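Crystal protein (PDB 2ZTB) is a parasporin-2 toxin, here in its proteolytically activated form, that recognizes cancer cells and probably kills them by forming membrane pores. Local coordinates at residues 170-184 with 229-243. Numbering follows the deposited sequence.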
loop_
_atom_site.group_PDB
_atom_site.type_symbol
_atom_site.label_atom_id
_atom_site.label_comp_id
_atom_site.label_asym_id
_atom_site.label_seq_id
_atom_site.Cartn_x
_atom_site.Cartn_y
_atom_site.Cartn_z
ATOM N N ARG A 170 17.572 -39.022 -20.944
ATOM C CA ARG A 170 16.168 -38.737 -20.694
ATOM C C ARG A 170 16.048 -37.613 -19.675
ATOM O O ARG A 170 16.565 -37.726 -18.560
ATOM C CB ARG A 170 15.456 -40.008 -20.206
ATOM C CG ARG A 170 13.961 -39.965 -20.394
ATOM C CD ARG A 170 13.319 -41.347 -20.457
ATOM N NE ARG A 170 11.888 -41.182 -20.704
ATOM C CZ ARG A 170 10.954 -42.101 -20.484
ATOM N NH1 ARG A 170 11.264 -43.302 -20.005
ATOM N NH2 ARG A 170 9.689 -41.802 -20.748
ATOM N N THR A 171 15.364 -36.538 -20.070
ATOM C CA THR A 171 15.180 -35.350 -19.234
ATOM C C THR A 171 13.881 -35.398 -18.406
ATOM O O THR A 171 12.820 -35.809 -18.902
ATOM C CB THR A 171 15.216 -34.048 -20.091
ATOM O OG1 THR A 171 16.465 -33.970 -20.779
ATOM C CG2 THR A 171 15.089 -32.821 -19.238
ATOM N N ILE A 172 13.996 -34.990 -17.145
ATOM C CA ILE A 172 12.872 -34.881 -16.218
ATOM C C ILE A 172 12.796 -33.434 -15.731
ATOM O O ILE A 172 13.808 -32.859 -15.348
ATOM C CB ILE A 172 13.036 -35.832 -14.999
ATOM C CG1 ILE A 172 13.107 -37.297 -15.453
ATOM C CG2 ILE A 172 11.915 -35.639 -13.982
ATOM C CD1 ILE A 172 14.508 -37.856 -15.497
ATOM N N GLN A 173 11.602 -32.847 -15.771
ATOM C CA GLN A 173 11.400 -31.492 -15.275
ATOM C C GLN A 173 10.398 -31.442 -14.143
ATOM O O GLN A 173 9.468 -32.239 -14.093
ATOM C CB GLN A 173 10.951 -30.545 -16.401
ATOM C CG GLN A 173 11.844 -30.610 -17.660
ATOM C CD GLN A 173 11.234 -29.896 -18.853
ATOM O OE1 GLN A 173 10.036 -30.004 -19.106
ATOM N NE2 GLN A 173 12.064 -29.175 -19.603
ATOM N N LEU A 174 10.607 -30.492 -13.229
ATOM C CA LEU A 174 9.582 -30.103 -12.282
ATOM C C LEU A 174 9.020 -28.778 -12.764
ATOM O O LEU A 174 9.762 -27.808 -12.943
ATOM C CB LEU A 174 10.143 -29.980 -10.860
ATOM C CG LEU A 174 9.159 -29.570 -9.749
ATOM C CD1 LEU A 174 8.086 -30.615 -9.517
ATOM C CD2 LEU A 174 9.909 -29.306 -8.470
ATOM N N THR A 175 7.714 -28.737 -12.999
ATOM C CA THR A 175 7.094 -27.536 -13.532
ATOM C C THR A 175 5.989 -27.031 -12.621
ATOM O O THR A 175 5.442 -27.786 -11.834
ATOM C CB THR A 175 6.520 -27.754 -14.940
ATOM O OG1 THR A 175 5.308 -28.522 -14.850
ATOM C CG2 THR A 175 7.544 -28.473 -15.858
ATOM N N ALA A 176 5.673 -25.740 -12.742
ATOM C CA ALA A 176 4.607 -25.125 -11.983
ATOM C C ALA A 176 3.907 -24.024 -12.784
ATOM O O ALA A 176 4.377 -23.606 -13.842
ATOM C CB ALA A 176 5.149 -24.576 -10.662
ATOM N N LYS A 177 2.749 -23.597 -12.290
ATOM C CA LYS A 177 2.132 -22.366 -12.746
ATOM C C LYS A 177 2.472 -21.271 -11.731
ATOM O O LYS A 177 2.704 -21.550 -10.548
ATOM C CB LYS A 177 0.617 -22.512 -12.895
ATOM C CG LYS A 177 0.163 -23.532 -13.934
ATOM C CD LYS A 177 -1.351 -23.534 -14.048
ATOM C CE LYS A 177 -1.848 -24.527 -15.085
ATOM N NZ LYS A 177 -1.830 -25.959 -14.629
ATOM N N ILE A 178 2.517 -20.030 -12.204
ATOM C CA ILE A 178 2.671 -18.890 -11.329
ATOM C C ILE A 178 1.382 -18.077 -11.371
ATOM O O ILE A 178 0.857 -17.784 -12.449
ATOM C CB ILE A 178 3.889 -18.028 -11.717
ATOM C CG1 ILE A 178 5.185 -18.844 -11.614
ATOM C CG2 ILE A 178 3.972 -16.777 -10.841
ATOM C CD1 ILE A 178 6.422 -18.081 -12.152
ATOM N N ALA A 179 0.870 -17.751 -10.185
ATOM C CA ALA A 179 -0.287 -16.871 -10.046
ATOM C C ALA A 179 0.165 -15.509 -9.538
ATOM O O ALA A 179 0.802 -15.419 -8.479
ATOM C CB ALA A 179 -1.315 -17.469 -9.094
ATOM N N LYS A 180 -0.135 -14.467 -10.311
ATOM C CA LYS A 180 -0.060 -13.109 -9.807
ATOM C C LYS A 180 -1.479 -12.711 -9.420
ATOM O O LYS A 180 -2.347 -12.476 -10.278
ATOM C CB LYS A 180 0.534 -12.132 -10.835
ATOM C CG LYS A 180 0.488 -10.667 -10.355
ATOM C CD LYS A 180 0.258 -9.664 -11.513
ATOM C CE LYS A 180 -0.430 -8.404 -10.978
ATOM N NZ LYS A 180 -0.296 -7.209 -11.882
ATOM N N GLU A 181 -1.717 -12.680 -8.119
ATOM C CA GLU A 181 -3.019 -12.295 -7.598
ATOM C C GLU A 181 -2.928 -10.895 -7.022
ATOM O O GLU A 181 -1.900 -10.509 -6.445
ATOM C CB GLU A 181 -3.484 -13.271 -6.531
ATOM C CG GLU A 181 -3.732 -14.690 -7.040
ATOM C CD GLU A 181 -4.069 -15.623 -5.910
ATOM O OE1 GLU A 181 -3.173 -15.882 -5.086
ATOM O OE2 GLU A 181 -5.236 -16.073 -5.823
ATOM N N SER A 182 -3.990 -10.121 -7.202
ATOM C CA SER A 182 -4.006 -8.781 -6.633
ATOM C C SER A 182 -5.392 -8.223 -6.379
ATOM O O SER A 182 -6.380 -8.675 -6.946
ATOM C CB SER A 182 -3.179 -7.803 -7.481
ATOM O OG SER A 182 -3.771 -7.646 -8.748
ATOM N N ALA A 183 -5.429 -7.230 -5.498
ATOM C CA ALA A 183 -6.617 -6.460 -5.232
ATOM C C ALA A 183 -6.219 -5.006 -5.093
ATOM O O ALA A 183 -5.250 -4.683 -4.403
ATOM C CB ALA A 183 -7.296 -6.957 -3.957
ATOM N N ASP A 184 -6.960 -4.131 -5.757
ATOM C CA ASP A 184 -6.883 -2.697 -5.471
ATOM C C ASP A 184 -7.664 -2.367 -4.216
ATOM O O ASP A 184 -8.653 -3.033 -3.883
ATOM C CB ASP A 184 -7.432 -1.865 -6.634
ATOM C CG ASP A 184 -6.550 -1.929 -7.856
ATOM O OD1 ASP A 184 -5.329 -2.127 -7.702
ATOM O OD2 ASP A 184 -7.076 -1.788 -8.971
ATOM N N THR A 229 -2.576 -1.107 -3.880
ATOM C CA THR A 229 -2.716 -2.460 -4.394
ATOM C C THR A 229 -2.001 -3.440 -3.471
ATOM O O THR A 229 -0.929 -3.156 -2.936
ATOM C CB THR A 229 -2.134 -2.575 -5.820
ATOM O OG1 THR A 229 -2.713 -1.560 -6.642
ATOM C CG2 THR A 229 -2.441 -3.961 -6.445
ATOM N N VAL A 230 -2.615 -4.599 -3.296
ATOM C CA VAL A 230 -1.984 -5.721 -2.598
ATOM C C VAL A 230 -1.841 -6.883 -3.590
ATOM O O VAL A 230 -2.827 -7.331 -4.169
ATOM C CB VAL A 230 -2.715 -6.071 -1.267
ATOM C CG1 VAL A 230 -4.204 -6.301 -1.482
ATOM C CG2 VAL A 230 -2.060 -7.263 -0.568
ATOM N N THR A 231 -0.588 -7.275 -3.845
ATOM C CA THR A 231 -0.230 -8.351 -4.771
ATOM C C THR A 231 0.409 -9.554 -4.040
ATOM O O THR A 231 1.029 -9.404 -2.973
ATOM C CB THR A 231 0.698 -7.850 -5.865
ATOM O OG1 THR A 231 0.059 -6.783 -6.572
ATOM C CG2 THR A 231 1.018 -8.944 -6.871
ATOM N N ASN A 232 0.180 -10.751 -4.585
ATOM C CA ASN A 232 0.814 -11.976 -4.109
ATOM C C ASN A 232 1.236 -12.757 -5.346
ATOM O O ASN A 232 0.450 -12.894 -6.287
ATOM C CB ASN A 232 -0.124 -12.781 -3.190
ATOM C CG ASN A 232 0.596 -13.925 -2.448
ATOM O OD1 ASN A 232 1.046 -13.759 -1.320
ATOM N ND2 ASN A 232 0.712 -15.085 -3.096
ATOM N N VAL A 233 2.502 -13.176 -5.381
ATOM C CA VAL A 233 3.019 -14.041 -6.462
ATOM C C VAL A 233 3.427 -15.384 -5.844
ATOM O O VAL A 233 4.237 -15.442 -4.912
ATOM C CB VAL A 233 4.156 -13.371 -7.305
ATOM C CG1 VAL A 233 4.563 -14.244 -8.501
ATOM C CG2 VAL A 233 3.704 -11.996 -7.840
ATOM N N SER A 234 2.790 -16.456 -6.312
ATOM C CA SER A 234 3.070 -17.800 -5.794
ATOM C C SER A 234 2.990 -18.854 -6.894
ATOM O O SER A 234 2.426 -18.620 -7.974
ATOM C CB SER A 234 2.149 -18.147 -4.619
ATOM O OG SER A 234 0.788 -18.200 -5.022
ATOM N N SER A 235 3.602 -20.000 -6.626
ATOM C CA SER A 235 3.611 -21.091 -7.577
ATOM C C SER A 235 2.609 -22.130 -7.098
ATOM O O SER A 235 2.377 -22.257 -5.900
ATOM C CB SER A 235 5.011 -21.689 -7.722
ATOM O OG SER A 235 5.421 -22.242 -6.494
ATOM N N PHE A 236 1.995 -22.821 -8.056
ATOM C CA PHE A 236 0.999 -23.862 -7.810
ATOM C C PHE A 236 0.959 -24.827 -9.003
ATOM O O PHE A 236 1.618 -24.596 -10.016
ATOM C CB PHE A 236 -0.385 -23.240 -7.521
ATOM C CG PHE A 236 -1.012 -22.526 -8.698
ATOM C CD1 PHE A 236 -2.174 -23.017 -9.279
ATOM C CD2 PHE A 236 -0.453 -21.354 -9.217
ATOM C CE1 PHE A 236 -2.769 -22.371 -10.364
ATOM C CE2 PHE A 236 -1.052 -20.696 -10.305
ATOM C CZ PHE A 236 -2.213 -21.219 -10.872
ATOM N N ASP A 237 0.201 -25.906 -8.861
ATOM C CA ASP A 237 -0.001 -26.917 -9.903
ATOM C C ASP A 237 1.305 -27.529 -10.380
ATOM O O ASP A 237 1.594 -27.540 -11.584
ATOM C CB ASP A 237 -0.834 -26.362 -11.075
ATOM C CG ASP A 237 -2.329 -26.235 -10.749
ATOM O OD1 ASP A 237 -2.775 -26.633 -9.652
ATOM O OD2 ASP A 237 -3.072 -25.722 -11.610
ATOM N N PHE A 238 2.084 -28.028 -9.417
ATOM C CA PHE A 238 3.356 -28.695 -9.679
ATOM C C PHE A 238 3.164 -30.006 -10.432
ATOM O O PHE A 238 2.275 -30.819 -10.108
ATOM C CB PHE A 238 4.146 -28.938 -8.380
ATOM C CG PHE A 238 4.306 -27.708 -7.520
ATOM C CD1 PHE A 238 3.540 -27.538 -6.369
ATOM C CD2 PHE A 238 5.213 -26.719 -7.859
ATOM C CE1 PHE A 238 3.674 -26.393 -5.587
ATOM C CE2 PHE A 238 5.352 -25.571 -7.082
ATOM C CZ PHE A 238 4.588 -25.411 -5.945
ATOM N N GLN A 239 4.004 -30.211 -11.444
ATOM C CA GLN A 239 3.932 -31.417 -12.272
ATOM C C GLN A 239 5.323 -31.951 -12.510
ATOM O O GLN A 239 6.292 -31.202 -12.557
ATOM C CB GLN A 239 3.271 -31.142 -13.628
ATOM C CG GLN A 239 1.806 -30.735 -13.590
ATOM C CD GLN A 239 0.869 -31.894 -13.303
ATOM O OE1 GLN A 239 1.288 -33.051 -13.207
ATOM N NE2 GLN A 239 -0.410 -31.591 -13.173
ATOM N N THR A 240 5.400 -33.269 -12.640
ATOM C CA THR A 240 6.586 -33.950 -13.115
ATOM C C THR A 240 6.361 -34.210 -14.594
ATOM O O THR A 240 5.298 -34.702 -14.997
ATOM C CB THR A 240 6.799 -35.280 -12.355
ATOM O OG1 THR A 240 6.874 -34.993 -10.959
ATOM C CG2 THR A 240 8.085 -35.963 -12.770
ATOM N N ILE A 241 7.350 -33.825 -15.398
ATOM C CA ILE A 241 7.342 -34.091 -16.835
ATOM C C ILE A 241 8.558 -34.934 -17.166
ATOM O O ILE A 241 9.696 -34.487 -17.012
ATOM C CB ILE A 241 7.372 -32.794 -17.701
ATOM C CG1 ILE A 241 6.403 -31.725 -17.173
ATOM C CG2 ILE A 241 7.120 -33.123 -19.179
ATOM C CD1 ILE A 241 4.921 -32.032 -17.354
ATOM N N VAL A 242 8.303 -36.169 -17.592
ATOM C CA VAL A 242 9.350 -37.022 -18.113
ATOM C C VAL A 242 9.246 -36.987 -19.637
ATOM O O VAL A 242 8.253 -37.448 -20.212
ATOM C CB VAL A 242 9.248 -38.492 -17.591
ATOM C CG1 VAL A 242 10.462 -39.290 -18.026
ATOM C CG2 VAL A 242 9.080 -38.534 -16.049
ATOM N N GLN A 243 10.269 -36.428 -20.282
ATOM C CA GLN A 243 10.295 -36.318 -21.745
ATOM C C GLN A 243 10.794 -37.594 -22.440
ATOM O O GLN A 243 11.485 -38.404 -21.815
ATOM C CB GLN A 243 11.078 -35.079 -22.178
ATOM C CG GLN A 243 10.244 -33.818 -22.093
ATOM C CD GLN A 243 11.074 -32.583 -21.886
ATOM O OE1 GLN A 243 10.546 -31.514 -21.542
ATOM N NE2 GLN A 243 12.388 -32.713 -22.078
HETATM O O HOH W 1 -0.511 -15.911 -5.366
#
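A water is gripped by three side chains, Glu181, Asn232 and Ser234. It lies 2.7 Å from Glu181 OE1 and accepts a bond from Asn232 ND2. Ser234 OG is its third close partner, and all three side chains point to the same face of the sheet. The Glu181 carboxylate also takes the backbone N-H groups of Ile134 and Gly135, in the turn of the hairpin 126-142, while Asn232 OD1 bonds Ser110 of strand 96-116.

The strands run antiparallel, with paired backbone hydrogen bonds along most of their length. A beta bulge at Asp237 and Phe238, opposite Ala176, shifts the register by one. Asp237 has positive backbone angles (57/53°), and its OD2 meets Lys177 NZ from the anti side in a long salt bridge (3.3 Å). Phe236 CG sits between the backbone N and the carbonyl carbon (chi1 67°), which brings the ring end to Lys177 and Ala179. Lys177 CB lies over one face in a CH-pi contact, 3.9 Å from the centroid; Ala179 N lies at the edge.

Near one end Gln243 O lies in the guanidinium plane and takes a straight bond from Arg170 NE (3.0 Å); Arg170 NH1 bonds Thr163 O. At the other, Thr229 OG1 donates to Asp184 OD1 (2.9 Å).

The segments belong to the long antiparallel sheet of this elongated, aerolysin-type toxin. Strand 61-90 pairs with the other edge of 170-184, from Arg170 to Ala176. Strand 96-116 pairs with strand 223-247, and its Phe106 touches Ile178 and Ser235.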